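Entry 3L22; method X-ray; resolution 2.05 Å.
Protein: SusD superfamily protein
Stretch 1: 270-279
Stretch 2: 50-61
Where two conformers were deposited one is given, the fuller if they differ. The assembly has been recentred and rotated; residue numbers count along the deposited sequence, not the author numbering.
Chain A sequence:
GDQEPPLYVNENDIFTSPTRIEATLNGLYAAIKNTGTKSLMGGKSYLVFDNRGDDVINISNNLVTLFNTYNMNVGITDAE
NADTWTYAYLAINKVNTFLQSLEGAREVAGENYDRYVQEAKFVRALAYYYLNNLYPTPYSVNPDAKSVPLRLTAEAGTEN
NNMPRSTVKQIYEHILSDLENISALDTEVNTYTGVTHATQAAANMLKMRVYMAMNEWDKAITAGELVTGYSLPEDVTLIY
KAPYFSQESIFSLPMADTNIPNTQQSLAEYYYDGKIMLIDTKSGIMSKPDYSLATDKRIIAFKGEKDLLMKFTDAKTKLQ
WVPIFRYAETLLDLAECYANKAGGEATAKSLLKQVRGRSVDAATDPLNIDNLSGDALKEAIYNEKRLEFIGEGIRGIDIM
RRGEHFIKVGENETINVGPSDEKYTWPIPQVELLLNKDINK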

ATOM      1  N   TYR A 270      12.657  11.735  -0.522  1.00 11.91           N
ATOM      2  CA  TYR A 270      11.481  12.602  -0.361  1.00 12.59           C
ATOM      3  C   TYR A 270      11.336  13.218   1.038  1.00 11.94           C
ATOM      4  O   TYR A 270      10.636  14.218   1.195  1.00 12.30           O
ATOM      5  CB  TYR A 270      10.201  11.827  -0.804  1.00 12.76           C
ATOM      6  CG  TYR A 270       9.971  11.937  -2.277  1.00 12.71           C
ATOM      7  CD1 TYR A 270      10.853  11.366  -3.163  1.00 15.61           C
ATOM      8  CD2 TYR A 270       8.886  12.617  -2.796  1.00 14.23           C
ATOM      9  CE1 TYR A 270      10.678  11.465  -4.512  1.00 13.72           C
ATOM     10  CE2 TYR A 270       8.700  12.713  -4.167  1.00 14.46           C
ATOM     11  CZ  TYR A 270       9.605  12.125  -4.999  1.00 16.01           C
ATOM     12  OH  TYR A 270       9.482  12.207  -6.333  1.00 22.04           O
ATOM     13  N   TYR A 271      11.996  12.630   2.044  1.00 11.95           N
ATOM     14  CA  TYR A 271      11.837  13.021   3.441  1.00 12.39           C
ATOM     15  C   TYR A 271      13.094  13.596   4.101  1.00 12.88           C
ATOM     16  O   TYR A 271      12.967  14.389   5.024  1.00 13.36           O
ATOM     17  CB  TYR A 271      11.391  11.814   4.285  1.00 12.37           C
ATOM     18  CG  TYR A 271       9.991  11.322   3.937  1.00 13.24           C
ATOM     19  CD1 TYR A 271       8.881  12.053   4.300  1.00 13.26           C
ATOM     20  CD2 TYR A 271       9.793  10.104   3.292  1.00 14.95           C
ATOM     21  CE1 TYR A 271       7.611  11.620   4.009  1.00 13.06           C
ATOM     22  CE2 TYR A 271       8.514   9.639   2.991  1.00 16.77           C
ATOM     23  CZ  TYR A 271       7.430  10.424   3.333  1.00 16.41           C
ATOM     24  OH  TYR A 271       6.169  10.011   3.033  1.00 15.32           O
ATOM     25  N   TYR A 272      14.284  13.235   3.628  1.00 12.69           N
ATOM     26  CA  TYR A 272      15.493  13.448   4.407  1.00 13.19           C
ATOM     27  C   TYR A 272      15.950  14.876   4.582  1.00 13.80           C
ATOM     28  O   TYR A 272      16.688  15.125   5.512  1.00 14.22           O
ATOM     29  CB  TYR A 272      16.704  12.644   3.870  1.00 12.48           C
ATOM     30  CG  TYR A 272      17.507  13.277   2.765  1.00 13.25           C
ATOM     31  CD1 TYR A 272      16.926  13.552   1.541  1.00 14.87           C
ATOM     32  CD2 TYR A 272      18.883  13.608   2.937  1.00 15.90           C
ATOM     33  CE1 TYR A 272      17.640  14.121   0.513  1.00 15.27           C
ATOM     34  CE2 TYR A 272      19.628  14.204   1.880  1.00 13.87           C
ATOM     35  CZ  TYR A 272      18.975  14.435   0.673  1.00 15.94           C
ATOM     36  OH  TYR A 272      19.576  14.976  -0.431  1.00 17.32           O
ATOM     37  N   ASP A 273      15.606  15.786   3.681  1.00 14.81           N
ATOM     38  CA  ASP A 273      16.182  17.130   3.745  1.00 15.54           C
ATOM     39  C   ASP A 273      15.188  18.272   3.926  1.00 16.00           C
ATOM     40  O   ASP A 273      15.583  19.424   3.895  1.00 16.03           O
ATOM     41  CB  ASP A 273      17.102  17.377   2.534  1.00 15.94           C
ATOM     42  CG  ASP A 273      16.362  17.512   1.237  1.00 17.59           C
ATOM     43  OD1 ASP A 273      15.098  17.414   1.207  1.00 16.63           O
ATOM     44  OD2 ASP A 273      17.074  17.761   0.228  1.00 19.37           O
ATOM     45  N   GLY A 274      13.904  17.974   4.070  1.00 15.66           N
ATOM     46  CA  GLY A 274      12.899  19.024   4.250  1.00 15.89           C
ATOM     47  C   GLY A 274      12.507  19.796   3.001  1.00 16.00           C
ATOM     48  O   GLY A 274      11.677  20.688   3.086  1.00 16.19           O
ATOM     49  N   LYS A 275      13.060  19.457   1.842  1.00 15.83           N
ATOM     50  CA  LYS A 275      12.761  20.207   0.622  1.00 16.22           C
ATOM     51  C   LYS A 275      11.581  19.648  -0.165  1.00 15.64           C
ATOM     52  O   LYS A 275      11.141  20.274  -1.133  1.00 16.42           O
ATOM     53  CB  LYS A 275      13.995  20.244  -0.275  1.00 16.56           C
ATOM     54  CG  LYS A 275      15.175  21.022   0.371  1.00 18.82           C
ATOM     55  CD  LYS A 275      16.389  21.092  -0.549  1.00 23.18           C
ATOM     56  CE  LYS A 275      17.540  21.868   0.099  1.00 26.26           C
ATOM     57  NZ  LYS A 275      18.815  21.607  -0.652  1.00 28.48           N
ATOM     58  N   ILE A 276      11.080  18.476   0.219  1.00 14.34           N
ATOM     59  CA  ILE A 276       9.949  17.902  -0.498  1.00 13.71           C
ATOM     60  C   ILE A 276       8.793  17.655   0.452  1.00 13.13           C
ATOM     61  O   ILE A 276       7.862  18.474   0.472  1.00 12.86           O
ATOM     62  CB  ILE A 276      10.327  16.643  -1.340  1.00 13.32           C
ATOM     63  CG1 ILE A 276      11.503  16.969  -2.284  1.00 14.15           C
ATOM     64  CG2 ILE A 276       9.088  16.125  -2.123  1.00 10.81           C
ATOM     65  CD1 ILE A 276      12.079  15.754  -3.018  1.00 13.36           C
HETATM   66  N   MSE A 277       8.842  16.548   1.221  1.00 13.11           N
HETATM   67  CA  MSE A 277       7.785  16.190   2.150  1.00 13.29           C
HETATM   68  C   MSE A 277       8.160  16.653   3.558  1.00 13.80           C
HETATM   69  O   MSE A 277       9.314  16.512   3.975  1.00 14.39           O
HETATM   70  CB  MSE A 277       7.542  14.686   2.192  1.00 13.08           C
HETATM   71  CG  MSE A 277       7.364  14.006   0.849  1.00 15.36           C
HETATM   72 SE   MSE A 277       5.962  14.711  -0.253  0.75 15.66          SE
HETATM   73  CE  MSE A 277       4.479  14.338   0.940  1.00 13.67           C
ATOM     74  N   LEU A 278       7.162  17.200   4.257  1.00 13.29           N
ATOM     75  CA  LEU A 278       7.218  17.477   5.687  1.00 13.01           C
ATOM     76  C   LEU A 278       5.985  16.850   6.334  1.00 13.06           C
ATOM     77  O   LEU A 278       4.987  16.526   5.662  1.00 11.46           O
ATOM     78  CB  LEU A 278       7.239  18.982   5.940  1.00 13.41           C
ATOM     79  CG  LEU A 278       8.417  19.827   5.429  1.00 14.02           C
ATOM     80  CD1 LEU A 278       8.128  21.365   5.620  1.00 11.07           C
ATOM     81  CD2 LEU A 278       9.731  19.374   6.180  1.00 11.46           C
ATOM     82  N   ILE A 279       6.053  16.686   7.643  1.00 13.17           N
ATOM     83  CA  ILE A 279       4.892  16.336   8.440  1.00 13.23           C
ATOM     84  C   ILE A 279       3.930  17.530   8.398  1.00 14.23           C
ATOM     85  O   ILE A 279       4.376  18.673   8.554  1.00 14.13           O
ATOM     86  CB  ILE A 279       5.261  16.094   9.896  1.00 13.15           C
ATOM     87  CG1 ILE A 279       6.260  14.925  10.030  1.00 13.39           C
ATOM     88  CG2 ILE A 279       3.958  15.840  10.750  1.00 11.92           C
ATOM     89  CD1 ILE A 279       6.872  14.832  11.408  1.00  8.99           C
TER
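Stretch 2, residues 50-61: DNRGDDVINISN

Stretch 2 begins at the tail of a helix, turns through Gly53 to Asp55, and runs as a strand from Val56 to Asn58 antiparallel to strand 277-279. The strand axes approach to 4.5 Å, with 149° between their N-to-C directions. Met277 pairs with Asn58, Leu278 with Ile57 and Ile279 with Val56.

Three nearly straight backbone hydrogen bonds hold this register. Leu278 and Ile57 bond reciprocally, Ile57 N to Leu278 O at 2.7 Å and Leu278 N to Ile57 O at 2.9 Å; beyond the strands, Ile59 N reaches Ile276 O at 2.8 Å. CA-H...O contacts supplement them, Met277 CA lying 3.3 Å from Ile57 O.

Apolar packing occupies the face carrying Leu278 and Ile57, where Leu278 CB lies 3.9 Å from Ile57 CG1. Ile57, branched at CB, suits the extended backbone, and Leu278 adds apolar bulk beside it; past the strand end Ile59 extends this patch, its CG1 4.0 Å from Leu278 CD1. On the face of Met277 and Asn58, the flexible selenomethionine curls so that its CE meets Val56 CG2 at 3.4 Å.

Within stretch 2, Asn58, an amide able both to donate and to accept, gives ND2 to Asn51 OD1 (2.9 Å) and receives Ser60 N at OD1 (3.0 Å). One water bridges Asp50 OD2 (2.7 Å) and Tyr271 OH (2.6 Å).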

ATOM      1  N   ASP A  50       0.856   8.599   0.259  1.00 15.29           N
ATOM      2  CA  ASP A  50       1.035   9.593   1.306  1.00 14.46           C
ATOM      3  C   ASP A  50       0.753  10.982   0.816  1.00 13.96           C
ATOM      4  O   ASP A  50       0.149  11.767   1.544  1.00 13.85           O
ATOM      5  CB  ASP A  50       2.407   9.495   1.927  1.00 14.54           C
ATOM      6  CG  ASP A  50       2.548   8.204   2.744  1.00 16.03           C
ATOM      7  OD1 ASP A  50       1.839   8.095   3.796  1.00 18.85           O
ATOM      8  OD2 ASP A  50       3.262   7.283   2.284  1.00 16.67           O
ATOM      9  N   ASN A  51       1.186  11.301  -0.401  1.00 13.77           N
ATOM     10  CA  ASN A  51       0.876  12.599  -0.993  1.00 13.15           C
ATOM     11  C   ASN A  51      -0.625  12.844  -1.185  1.00 13.47           C
ATOM     12  O   ASN A  51      -1.104  13.973  -1.032  1.00 13.96           O
ATOM     13  CB  ASN A  51       1.604  12.766  -2.328  1.00 13.64           C
ATOM     14  CG  ASN A  51       3.031  13.312  -2.149  1.00 14.25           C
ATOM     15  OD1 ASN A  51       3.238  14.519  -2.207  1.00 15.47           O
ATOM     16  ND2 ASN A  51       3.998  12.423  -1.890  1.00 13.17           N
ATOM     17  N   ARG A  52      -1.378  11.802  -1.506  1.00 13.61           N
ATOM     18  CA  ARG A  52      -2.827  11.930  -1.612  1.00 14.49           C
ATOM     19  C   ARG A  52      -3.476  12.213  -0.285  1.00 15.60           C
ATOM     20  O   ARG A  52      -4.488  12.911  -0.245  1.00 17.61           O
ATOM     21  CB  ARG A  52      -3.450  10.726  -2.332  1.00 14.82           C
ATOM     22  CG  ARG A  52      -3.122  10.756  -3.810  1.00 14.25           C
ATOM     23  CD  ARG A  52      -3.660   9.580  -4.650  1.00 16.39           C
ATOM     24  NE  ARG A  52      -5.084   9.269  -4.525  1.00 14.74           N
ATOM     25  CZ  ARG A  52      -6.097   9.915  -5.103  1.00 16.49           C
ATOM     26  NH1 ARG A  52      -5.910  10.988  -5.874  1.00 18.10           N
ATOM     27  NH2 ARG A  52      -7.341   9.467  -4.904  1.00 16.78           N
ATOM     28  N   GLY A  53      -2.862  11.764   0.793  1.00 15.60           N
ATOM     29  CA  GLY A  53      -3.340  12.007   2.124  1.00 15.32           C
ATOM     30  C   GLY A  53      -3.141  13.400   2.698  1.00 15.00           C
ATOM     31  O   GLY A  53      -2.758  14.336   1.995  1.00 15.68           O
ATOM     32  N   ASP A  54      -3.375  13.493   4.001  1.00 13.41           N
ATOM     33  CA  ASP A  54      -3.521  14.733   4.713  1.00 14.13           C
ATOM     34  C   ASP A  54      -2.636  14.806   5.977  1.00 13.77           C
ATOM     35  O   ASP A  54      -2.796  15.703   6.820  1.00 14.63           O
ATOM     36  CB  ASP A  54      -5.004  14.891   5.091  1.00 13.90           C
ATOM     37  CG  ASP A  54      -5.519  13.723   5.959  1.00 14.43           C
ATOM     38  OD1 ASP A  54      -4.731  12.808   6.293  1.00 13.02           O
ATOM     39  OD2 ASP A  54      -6.726  13.696   6.281  1.00 13.32           O
ATOM     40  N   ASP A  55      -1.675  13.896   6.073  1.00 13.77           N
ATOM     41  CA  ASP A  55      -0.800  13.810   7.243  1.00 13.11           C
ATOM     42  C   ASP A  55       0.622  14.293   6.998  1.00 12.79           C
ATOM     43  O   ASP A  55       1.341  14.588   7.953  1.00 12.47           O
ATOM     44  CB  ASP A  55      -0.831  12.391   7.755  1.00 12.26           C
ATOM     45  CG  ASP A  55      -2.183  12.044   8.371  1.00 14.37           C
ATOM     46  OD1 ASP A  55      -2.821  12.952   8.998  1.00 10.01           O
ATOM     47  OD2 ASP A  55      -2.608  10.876   8.248  1.00 12.95           O
ATOM     48  N   VAL A  56       1.022  14.324   5.728  1.00 13.50           N
ATOM     49  CA  VAL A  56       2.260  14.950   5.269  1.00 13.30           C
ATOM     50  C   VAL A  56       1.871  16.043   4.300  1.00 14.05           C
ATOM     51  O   VAL A  56       0.718  16.053   3.847  1.00 13.68           O
ATOM     52  CB  VAL A  56       3.218  13.908   4.620  1.00 13.88           C
ATOM     53  CG1 VAL A  56       3.782  12.995   5.717  1.00 12.71           C
ATOM     54  CG2 VAL A  56       2.551  13.093   3.485  1.00 11.26           C
ATOM     55  N   ILE A  57       2.809  16.976   4.047  1.00 14.16           N
ATOM     56  CA  ILE A  57       2.647  18.002   3.029  0.60 13.88           C
ATOM     57  C   ILE A  57       3.803  17.973   2.072  1.00 13.77           C
ATOM     58  O   ILE A  57       4.914  17.688   2.462  1.00 14.20           O
ATOM     59  CB  ILE A  57       2.542  19.442   3.598  0.60 13.42           C
ATOM     60  CG1 ILE A  57       3.716  19.770   4.560  0.60 12.50           C
ATOM     61  CG2 ILE A  57       1.216  19.586   4.242  0.60 15.11           C
ATOM     62  CD1 ILE A  57       3.801  21.259   4.996  0.60 15.06           C
ATOM     63  N   ASN A  58       3.514  18.285   0.815  1.00 13.50           N
ATOM     64  CA  ASN A  58       4.508  18.385  -0.226  1.00 13.86           C
ATOM     65  C   ASN A  58       4.716  19.875  -0.474  1.00 14.16           C
ATOM     66  O   ASN A  58       3.800  20.560  -0.922  1.00 13.55           O
ATOM     67  CB  ASN A  58       4.016  17.670  -1.501  1.00 14.10           C
ATOM     68  CG  ASN A  58       5.082  17.580  -2.580  1.00 13.95           C
ATOM     69  OD1 ASN A  58       5.855  18.544  -2.789  1.00 12.75           O
ATOM     70  ND2 ASN A  58       5.146  16.417  -3.273  1.00 11.11           N
ATOM     71  N   ILE A  59       5.904  20.375  -0.157  1.00 15.08           N
ATOM     72  CA  ILE A  59       6.218  21.800  -0.336  1.00 16.04           C
ATOM     73  C   ILE A  59       7.187  22.046  -1.501  1.00 16.31           C
ATOM     74  O   ILE A  59       7.762  23.114  -1.633  1.00 15.75           O
ATOM     75  CB  ILE A  59       6.688  22.469   1.000  1.00 16.54           C
ATOM     76  CG1 ILE A  59       7.860  21.737   1.665  1.00 18.98           C
ATOM     77  CG2 ILE A  59       5.509  22.587   2.002  1.00 16.19           C
ATOM     78  CD1 ILE A  59       9.168  21.847   0.920  1.00 19.74           C
ATOM     79  N   SER A  60       7.357  21.071  -2.373  1.00 16.71           N
ATOM     80  CA  SER A  60       8.423  21.145  -3.394  1.00 16.73           C
ATOM     81  C   SER A  60       8.110  22.114  -4.508  1.00 18.53           C
ATOM     82  O   SER A  60       9.047  22.601  -5.154  1.00 18.24           O
ATOM     83  CB  SER A  60       8.668  19.775  -4.034  1.00 16.75           C
ATOM     84  OG  SER A  60       7.534  19.290  -4.759  1.00 13.96           O
ATOM     85  N   ASN A  61       6.817  22.374  -4.747  1.00 19.60           N
ATOM     86  CA  ASN A  61       6.379  23.182  -5.899  0.50 20.49           C
ATOM     87  C   ASN A  61       6.905  22.627  -7.212  1.00 21.06           C
ATOM     88  O   ASN A  61       7.115  23.360  -8.150  1.00 22.49           O
ATOM     89  CB  ASN A  61       6.812  24.653  -5.750  0.50 20.93           C
ATOM     90  CG  ASN A  61       6.027  25.603  -6.666  0.50 21.44           C
ATOM     91  OD1 ASN A  61       4.838  25.417  -6.880  0.50 23.59           O
ATOM     92  ND2 ASN A  61       6.703  26.603  -7.221  0.50 22.14           N
TER
HETATM   93  O   HOH W   1       5.967   7.607   2.045  1.00 15.81           O